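Local structure of cell division control protein Cdc48 (Mycobacterium smegmatis, 5E7P) at residues Leu19-Leu24 and Ala99-Pro104; Thr25-Thr30 and Thr81-Asp86. The protein probably binds and hydrolyses ATP, as expected of a Cdc48-type AAA ATPase, and is found here with bound ADP. One frame throughout, in Å; residues are numbered along the deposited sequence.

Contact 1: residues Leu19-Leu24 and Ala99-Pro104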
loop_
_atom_site.group_PDB
_atom_site.type_symbol
_atom_site.label_atom_id
_atom_site.label_comp_id
_atom_site.label_asym_id
_atom_site.label_seq_id
_atom_site.Cartn_x
_atom_site.Cartn_y
_atom_site.Cartn_z
ATOM N N LEU A 19 -21.727 10.931 5.064
ATOM C CA LEU A 19 -21.118 11.071 3.747
ATOM C C LEU A 19 -21.141 12.521 3.275
ATOM O O LEU A 19 -22.152 13.001 2.755
ATOM C CB LEU A 19 -21.824 10.168 2.732
ATOM C CG LEU A 19 -21.132 9.996 1.377
ATOM C CD1 LEU A 19 -19.689 9.536 1.559
ATOM C CD2 LEU A 19 -21.904 9.018 0.502
ATOM N N SER A 20 -20.022 13.213 3.462
ATOM C CA SER A 20 -19.915 14.615 3.074
ATOM C C SER A 20 -19.929 14.767 1.554
ATOM O O SER A 20 -19.521 13.863 0.831
ATOM C CB SER A 20 -18.650 15.240 3.663
ATOM O OG SER A 20 -17.492 14.585 3.178
ATOM N N HIS A 21 -20.403 15.913 1.076
ATOM C CA HIS A 21 -20.549 16.141 -0.357
ATOM C C HIS A 21 -20.692 17.627 -0.668
ATOM O O HIS A 21 -21.115 18.411 0.182
ATOM C CB HIS A 21 -21.774 15.394 -0.887
ATOM C CG HIS A 21 -23.063 15.864 -0.289
ATOM N ND1 HIS A 21 -23.524 15.413 0.928
ATOM C CD2 HIS A 21 -23.973 16.764 -0.730
ATOM C CE1 HIS A 21 -24.671 16.009 1.208
ATOM N NE2 HIS A 21 -24.966 16.833 0.217
ATOM N N LEU A 22 -20.344 18.007 -1.892
ATOM C CA LEU A 22 -20.461 19.392 -2.329
ATOM C C LEU A 22 -20.859 19.460 -3.794
ATOM O O LEU A 22 -20.449 18.622 -4.597
ATOM C CB LEU A 22 -19.139 20.131 -2.138
ATOM C CG LEU A 22 -18.703 20.462 -0.713
ATOM C CD1 LEU A 22 -17.265 20.939 -0.708
ATOM C CD2 LEU A 22 -19.627 21.517 -0.123
ATOM N N ARG A 23 -21.667 20.456 -4.137
ATOM C CA ARG A 23 -21.955 20.741 -5.532
ATOM C C ARG A 23 -20.954 21.775 -6.024
ATOM O O ARG A 23 -20.799 22.833 -5.416
ATOM C CB ARG A 23 -23.378 21.268 -5.703
ATOM C CG ARG A 23 -23.789 21.469 -7.155
ATOM C CD ARG A 23 -24.935 22.462 -7.275
ATOM N NE ARG A 23 -26.101 22.055 -6.496
ATOM C CZ ARG A 23 -27.144 22.840 -6.245
ATOM N NH1 ARG A 23 -27.168 24.084 -6.709
ATOM N NH2 ARG A 23 -28.161 22.384 -5.525
ATOM N N LEU A 24 -20.268 21.464 -7.116
ATOM C CA LEU A 24 -19.294 22.386 -7.684
ATOM C C LEU A 24 -19.583 22.631 -9.158
ATOM O O LEU A 24 -20.415 21.951 -9.759
ATOM C CB LEU A 24 -17.873 21.839 -7.522
ATOM C CG LEU A 24 -17.361 21.594 -6.102
ATOM C CD1 LEU A 24 -15.939 21.069 -6.144
ATOM C CD2 LEU A 24 -17.434 22.865 -5.277
ATOM N N ALA A 99 -23.182 21.742 -13.183
ATOM C CA ALA A 99 -22.989 21.363 -11.788
ATOM C C ALA A 99 -22.561 19.907 -11.652
ATOM O O ALA A 99 -23.025 19.045 -12.397
ATOM C CB ALA A 99 -24.258 21.620 -10.985
ATOM N N VAL A 100 -21.674 19.645 -10.696
ATOM C CA VAL A 100 -21.246 18.282 -10.399
ATOM C C VAL A 100 -21.221 18.021 -8.891
ATOM O O VAL A 100 -20.775 18.863 -8.109
ATOM C CB VAL A 100 -19.866 17.959 -11.029
ATOM C CG1 VAL A 100 -18.799 18.924 -10.533
ATOM C CG2 VAL A 100 -19.468 16.517 -10.745
ATOM N N LEU A 101 -21.728 16.862 -8.486
ATOM C CA LEU A 101 -21.675 16.455 -7.089
ATOM C C LEU A 101 -20.383 15.698 -6.800
ATOM O O LEU A 101 -20.070 14.704 -7.457
ATOM C CB LEU A 101 -22.891 15.600 -6.723
ATOM C CG LEU A 101 -24.082 16.343 -6.106
ATOM C CD1 LEU A 101 -23.683 16.977 -4.778
ATOM C CD2 LEU A 101 -24.645 17.388 -7.060
ATOM N N VAL A 102 -19.631 16.184 -5.818
ATOM C CA VAL A 102 -18.371 15.566 -5.432
ATOM C C VAL A 102 -18.477 15.036 -4.007
ATOM O O VAL A 102 -19.012 15.708 -3.128
ATOM C CB VAL A 102 -17.210 16.574 -5.514
ATOM C CG1 VAL A 102 -15.871 15.860 -5.388
ATOM C CG2 VAL A 102 -17.279 17.350 -6.815
ATOM N N SER A 103 -17.969 13.829 -3.783
ATOM C CA SER A 103 -18.012 13.218 -2.460
ATOM C C SER A 103 -16.989 12.097 -2.360
ATOM O O SER A 103 -16.677 11.449 -3.360
ATOM C CB SER A 103 -19.408 12.663 -2.175
ATOM O OG SER A 103 -19.698 11.568 -3.025
ATOM N N PRO A 104 -16.457 11.866 -1.149
ATOM C CA PRO A 104 -15.541 10.744 -0.934
ATOM C C PRO A 104 -16.201 9.421 -1.290
ATOM O O PRO A 104 -17.397 9.243 -1.059
ATOM C CB PRO A 104 -15.251 10.807 0.572
ATOM C CG PRO A 104 -16.334 11.662 1.152
ATOM C CD PRO A 104 -16.668 12.645 0.082
#
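Leu24 and Val102 meet on the buried face of the sheet, where Leu24 CD1 lies 4.0 Å from Val102 CG2 and the two side chains cross obliquely. With CG of Leu24 anti to its carbonyl carbon (chi1 -61°), the leucine starts out beside its own backbone N; its CB also passes Val100 CG1. Leu22 stands on the same face, and this apolar layer is continued by Val46 of helix 44-50 and Leu42 of strand 39-42, while Met702 of helix 690-707 touches Leu22. The other face carries Arg23 and Leu101 and is more exposed: the aliphatic part of Arg23, CG and CD, runs past Ala99 CB, each at 3.9 Å. Leu101 CD1 rests on the backbone instead, 3.6 Å from Leu22 O, and His21 lies beside this leucine, pointing the same way.

Strands 22-28 and 98-104 are antiparallel neighbours in the mixed sheet of the CDC48 N-terminal domain, whose family belongs to the double-psi beta-barrel clan. The evidence is two hydrogen-bonded pairs, Leu22 with Val102 and Leu24 with Val100, on either side of the non-hydrogen-bonded pair Arg23 with Leu101. Val102 N gives a nearly straight bond to Leu22 O (2.8 Å, 173° at the hydrogen). Leu22 N returns the bond to Val102 O, and Leu24 and Val100 exchange a second pair of N-H...O bonds.

Toward residue 19 the beta bridges stop, and contacts without backbone hydrogen bonds between the segments follow. Ser20 O is 3.2 Å from Pro104 CD, and Ser20 OG, which also touches the proline ring, bonds to Leu50 O. At the exposed end Leu19 CD1 sits 3.5 Å from Pro104 O, and Leu19 O receives a weak bond from His21 ND1.

Contact 2: residues Thr25-Thr30 and Thr81-Asp86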
loop_
_atom_site.group_PDB
_atom_site.type_symbol
_atom_site.label_atom_id
_atom_site.label_comp_id
_atom_site.label_asym_id
_atom_site.label_seq_id
_atom_site.Cartn_x
_atom_site.Cartn_y
_atom_site.Cartn_z
ATOM N N THR A 25 -18.893 23.612 -9.730
ATOM C CA THR A 25 -18.968 23.868 -11.161
ATOM C C THR A 25 -17.866 23.077 -11.858
ATOM O O THR A 25 -16.703 23.130 -11.458
ATOM C CB THR A 25 -18.807 25.366 -11.480
ATOM O OG1 THR A 25 -19.676 26.133 -10.636
ATOM C CG2 THR A 25 -19.144 25.642 -12.938
ATOM N N ALA A 26 -18.236 22.336 -12.898
ATOM C CA ALA A 26 -17.282 21.490 -13.605
ATOM C C ALA A 26 -16.764 22.167 -14.867
ATOM O O ALA A 26 -17.482 22.277 -15.860
ATOM C CB ALA A 26 -17.915 20.149 -13.944
ATOM N N ARG A 27 -15.514 22.619 -14.824
ATOM C CA ARG A 27 -14.887 23.232 -15.990
ATOM C C ARG A 27 -13.942 22.259 -16.687
ATOM O O ARG A 27 -13.310 21.423 -16.045
ATOM C CB ARG A 27 -14.143 24.510 -15.601
ATOM C CG ARG A 27 -15.027 25.564 -14.953
ATOM C CD ARG A 27 -14.329 26.915 -14.897
ATOM N NE ARG A 27 -12.923 26.791 -14.517
ATOM C CZ ARG A 27 -12.123 27.822 -14.264
ATOM N NH1 ARG A 27 -10.857 27.615 -13.926
ATOM N NH2 ARG A 27 -12.590 29.062 -14.346
ATOM N N LEU A 28 -13.856 22.376 -18.009
ATOM C CA LEU A 28 -13.023 21.491 -18.812
ATOM C C LEU A 28 -11.541 21.792 -18.610
ATOM O O LEU A 28 -11.087 22.912 -18.847
ATOM C CB LEU A 28 -13.398 21.616 -20.293
ATOM C CG LEU A 28 -12.810 20.638 -21.319
ATOM C CD1 LEU A 28 -11.495 21.144 -21.896
ATOM C CD2 LEU A 28 -12.632 19.249 -20.716
ATOM N N ASN A 29 -10.792 20.786 -18.169
ATOM C CA ASN A 29 -9.348 20.912 -18.032
ATOM C C ASN A 29 -8.716 21.024 -19.413
ATOM O O ASN A 29 -8.771 20.087 -20.207
ATOM C CB ASN A 29 -8.774 19.714 -17.273
ATOM C CG ASN A 29 -7.373 19.971 -16.745
ATOM O OD1 ASN A 29 -6.584 20.684 -17.365
ATOM N ND2 ASN A 29 -7.059 19.392 -15.591
ATOM N N THR A 30 -8.121 22.177 -19.694
ATOM C CA THR A 30 -7.596 22.468 -21.025
ATOM C C THR A 30 -6.176 21.946 -21.246
ATOM O O THR A 30 -5.707 21.871 -22.383
ATOM C CB THR A 30 -7.629 23.979 -21.318
ATOM O OG1 THR A 30 -6.921 24.681 -20.287
ATOM C CG2 THR A 30 -9.065 24.481 -21.368
ATOM N N THR A 81 -14.868 25.532 -8.002
ATOM C CA THR A 81 -14.654 24.972 -9.332
ATOM C C THR A 81 -13.852 23.670 -9.311
ATOM O O THR A 81 -12.804 23.577 -8.670
ATOM C CB THR A 81 -13.952 25.984 -10.263
ATOM O OG1 THR A 81 -14.801 27.121 -10.464
ATOM C CG2 THR A 81 -13.643 25.348 -11.610
ATOM N N ALA A 82 -14.361 22.663 -10.016
ATOM C CA ALA A 82 -13.641 21.413 -10.205
ATOM C C ALA A 82 -13.217 21.288 -11.663
ATOM O O ALA A 82 -13.994 21.591 -12.567
ATOM C CB ALA A 82 -14.507 20.240 -9.806
ATOM N N LEU A 83 -11.982 20.852 -11.891
ATOM C CA LEU A 83 -11.483 20.668 -13.250
ATOM C C LEU A 83 -11.551 19.207 -13.669
ATOM O O LEU A 83 -10.919 18.342 -13.062
ATOM C CB LEU A 83 -10.051 21.188 -13.387
ATOM C CG LEU A 83 -9.863 22.695 -13.231
ATOM C CD1 LEU A 83 -8.428 23.082 -13.550
ATOM C CD2 LEU A 83 -10.837 23.447 -14.121
ATOM N N LEU A 84 -12.325 18.942 -14.715
ATOM C CA LEU A 84 -12.492 17.589 -15.223
ATOM C C LEU A 84 -12.023 17.523 -16.672
ATOM O O LEU A 84 -12.242 18.457 -17.443
ATOM C CB LEU A 84 -13.960 17.155 -15.127
ATOM C CG LEU A 84 -14.587 16.834 -13.763
ATOM C CD1 LEU A 84 -14.716 18.064 -12.876
ATOM C CD2 LEU A 84 -15.949 16.182 -13.948
ATOM N N ASP A 85 -11.368 16.426 -17.038
ATOM C CA ASP A 85 -10.986 16.217 -18.430
ATOM C C ASP A 85 -12.187 15.738 -19.243
ATOM O O ASP A 85 -13.270 15.527 -18.693
ATOM C CB ASP A 85 -9.806 15.245 -18.548
ATOM C CG ASP A 85 -10.018 13.958 -17.771
ATOM O OD1 ASP A 85 -11.161 13.462 -17.721
ATOM O OD2 ASP A 85 -9.031 13.434 -17.213
ATOM N N ASP A 86 -11.996 15.566 -20.548
ATOM C CA ASP A 86 -13.101 15.218 -21.440
ATOM C C ASP A 86 -13.769 13.887 -21.095
ATOM O O ASP A 86 -14.994 13.777 -21.139
ATOM C CB ASP A 86 -12.647 15.228 -22.904
ATOM C CG ASP A 86 -11.376 14.431 -23.132
ATOM O OD1 ASP A 86 -11.068 13.541 -22.311
ATOM O OD2 ASP A 86 -10.685 14.696 -24.138
HETATM O O HOH W 1 -8.847 17.258 -14.305
#
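Asn29 N donates to Leu84 O at 2.8 Å, the last of four backbone bonds that join strand 22-28 to strand 81-84 in the mixed sheet of the CDC48 N-terminal domain. Strand 81-84 also bonds through the backbone of Leu83 to Arg41 of strand 39-42, consistent with a closed barrel. The pairing with strand 22-28 is parallel: Ala82 N to Thr25 O, Arg27 N to Ala82 O and Leu84 N to Arg27 O precede it, so Ala82 and Leu84 each use both N and O toward the partner strand. Asn29 N stands 46° out of the carbonyl plane of Leu84, where strand 22-28 has ended. A water accepts from Asn29 ND2 and donates to Leu83 O at 2.6 Å, while Asp34 and Ser31 hold the two ends of the same amide.

Beyond the strand, Asp85 is the N-cap of helix 86-92; its carboxylate bonds to Thr88 and to the backbone N of Arg36, and Asp86 forms a salt bridge with Arg36.

Apolar contacts flank the pairing. On one face Ala26 CB meets Leu84 CD1 at 4.0 Å, and Leu89 of the capped helix touches both side chains. Leu28 CG is anti to its backbone N (chi1 -171°), and from there CD2 comes to 3.4 Å from Leu84 O. On the other face Arg27 and Leu83 run side by side, and Leu83 CD2 lies at the edge of the guanidinium. Arg27, bent at chi3, crosses Thr81 at about a right angle, with Thr81 CG2 3.3 Å from Arg27 NE.

How the contacts relate
Both contacts use strand 22-28, at successive parts of its length: contact 1 pairs its beginning with antiparallel strand 98-104, contact 2 its end with parallel strand 81-84, and along the chain contact 2 is nested within the loop closed by contact 1. Their centres are 14 Å apart, yet they meet directly, with Val100 CG1 3.7 Å from Ala26 CB and Leu24 CD1 4.0 Å from Ala82 CB. Each is partly buried. The antiparallel contact 1 has aliphatic side chains on its buried face and more exposed residues on the other. The parallel contact 2 adds a water bridge and carboxylates at a helix start.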